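Local coordinates for putative carboxynorspermidine decarboxylase protein (Sinorhizobium meliloti, PDB 3MT1), which probably catalyses the pyridoxal 5'-phosphate-dependent decarboxylation of carboxynorspermidine and carboxyspermidine to norspermidine and spermidine, at the interface of chains A and B. Residues are numbered along the deposited sequence; one frame, centred on the assembly and turned at random. Chains: chain A/B, Putative carboxynorspermidine decarboxylase protein.

The interface of chains A and B. Residues chain A 80-82, 103; chain B 247-248, 258, 293.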
loop_
_atom_site.group_PDB
_atom_site.type_symbol
_atom_site.label_atom_id
_atom_site.label_comp_id
_atom_site.label_asym_id
_atom_site.label_seq_id
_atom_site.Cartn_x
_atom_site.Cartn_y
_atom_site.Cartn_z
ATOM N N ALA A 80 10.384 -17.277 -4.226
ATOM C CA ALA A 80 11.048 -17.539 -5.504
ATOM C C ALA A 80 12.172 -16.535 -5.688
ATOM O O ALA A 80 11.977 -15.330 -5.554
ATOM C CB ALA A 80 10.066 -17.443 -6.653
ATOM N N TYR A 81 13.364 -17.038 -5.982
ATOM C CA TYR A 81 14.496 -16.157 -6.232
ATOM C C TYR A 81 14.683 -16.008 -7.701
ATOM O O TYR A 81 14.411 -16.938 -8.452
ATOM C CB TYR A 81 15.760 -16.774 -5.694
ATOM C CG TYR A 81 15.741 -16.987 -4.222
ATOM C CD1 TYR A 81 15.502 -18.256 -3.693
ATOM C CD2 TYR A 81 15.976 -15.932 -3.359
ATOM C CE1 TYR A 81 15.500 -18.466 -2.332
ATOM C CE2 TYR A 81 15.985 -16.125 -2.018
ATOM C CZ TYR A 81 15.743 -17.387 -1.497
ATOM O OH TYR A 81 15.747 -17.566 -0.135
ATOM N N GLY A 82 15.182 -14.844 -8.098
ATOM C CA GLY A 82 15.613 -14.619 -9.460
ATOM C C GLY A 82 17.088 -14.957 -9.694
ATOM O O GLY A 82 17.941 -14.863 -8.795
ATOM N N GLN A 103 13.243 -24.684 -7.380
ATOM C CA GLN A 103 14.076 -23.585 -6.866
ATOM C C GLN A 103 15.341 -24.108 -6.190
ATOM O O GLN A 103 16.445 -23.639 -6.478
ATOM C CB GLN A 103 13.299 -22.730 -5.844
ATOM C CG GLN A 103 12.396 -21.663 -6.425
ATOM C CD GLN A 103 13.116 -20.370 -6.603
ATOM O OE1 GLN A 103 13.590 -19.756 -5.630
ATOM N NE2 GLN A 103 13.212 -19.922 -7.858
ATOM N N LEU B 247 9.300 -16.824 -12.294
ATOM C CA LEU B 247 10.476 -17.218 -11.532
ATOM C C LEU B 247 10.433 -18.692 -11.099
ATOM O O LEU B 247 11.466 -19.318 -10.917
ATOM C CB LEU B 247 10.615 -16.326 -10.293
ATOM C CG LEU B 247 10.775 -14.824 -10.431
ATOM C CD1 LEU B 247 10.789 -14.298 -9.066
ATOM C CD2 LEU B 247 12.061 -14.437 -11.143
ATOM N N ASP B 248 9.237 -19.230 -10.914
ATOM C CA ASP B 248 9.075 -20.625 -10.552
ATOM C C ASP B 248 7.736 -21.149 -11.010
ATOM O O ASP B 248 6.776 -20.406 -11.189
ATOM C CB ASP B 248 9.235 -20.853 -9.050
ATOM C CG ASP B 248 9.753 -22.255 -8.723
ATOM O OD1 ASP B 248 10.445 -22.887 -9.579
ATOM O OD2 ASP B 248 9.474 -22.719 -7.591
ATOM N N ILE B 258 4.878 -18.179 -10.256
ATOM C CA ILE B 258 5.336 -17.050 -9.444
ATOM C C ILE B 258 6.033 -16.009 -10.311
ATOM O O ILE B 258 6.954 -16.346 -11.053
ATOM C CB ILE B 258 6.378 -17.492 -8.374
ATOM C CG1 ILE B 258 6.024 -18.859 -7.759
ATOM C CG2 ILE B 258 6.589 -16.372 -7.289
ATOM C CD1 ILE B 258 4.864 -18.809 -6.758
ATOM N N LYS B 293 5.355 -12.550 -5.426
ATOM C CA LYS B 293 6.550 -12.968 -4.742
ATOM C C LYS B 293 6.374 -12.860 -3.206
ATOM O O LYS B 293 7.291 -13.155 -2.475
ATOM C CB LYS B 293 7.655 -12.015 -5.205
ATOM C CG LYS B 293 9.004 -12.625 -5.478
ATOM C CD LYS B 293 9.967 -11.549 -5.996
ATOM C CE LYS B 293 11.191 -11.452 -5.104
ATOM N NZ LYS B 293 12.113 -12.602 -5.321
HETATM O O HOH W 1 13.841 -18.177 -10.753
#
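B:Lys293 reaches across the dimer interface to the backbone of A:Ala80: its terminal amine NZ donates a hydrogen bond to the carbonyl O at 2.7 Å. The C=O...NZ angle of 168° places the amine almost straight out from the carbonyl oxygen. Bends in the lysine chain at chi3 and chi4 (75°) turn NZ toward this oxygen. On the same residue, the methyl CB of A:Ala80 meets an apolar patch of chain B, lying 3.7 Å from the branch methyl CG2 of B:Ile258 and also against CB of B:Leu247. The leucine then spreads along the loop: CD1 lies near the A:Ala80 carbonyl, while CD2 packs against CA of A:Gly82 at 3.9 Å.

A second point of contact is made by A:Gln103, whose methylene CG is 3.3 Å from the carboxylate oxygen OD2 of B:Asp248. The side chains cross at an oblique angle, with amide and carboxylate planes 61° apart, and the methylene rather than the amide face lies against the carboxylate. Water 1 links the two backbones, 2.7 Å from O of A:Tyr81 and 2.6 Å from O of B:Leu247.

Behind this first shell, the A:Gln103 amide braces the A:Tyr81 backbone with two hydrogen bonds. OE1 accepts from the tyrosine N at 2.8 Å, with the donor tilted from the amide carbonyl plane; NE2 donates a longer but nearly straight bond to the tyrosine O at 3.3 Å, in that carbonyl's plane and on a lone pair. The tyrosine O therefore receives NE2 as well as meeting the water, and the pairing probably holds the loop's shape for its neighbours.

In this fold-type III family, the alpha/beta-barrel of one subunit meets the C-terminal beta domain of the other in a head-to-tail homodimer, where the active sites form. Here the loop after strand 73-78 and helix 101-107 belong to the chain A barrel, and strands 240-251 and 255-259 to the chain B beta domain. Two-fold symmetry repeats the patch; the structure alone does not show whether it serves catalysis.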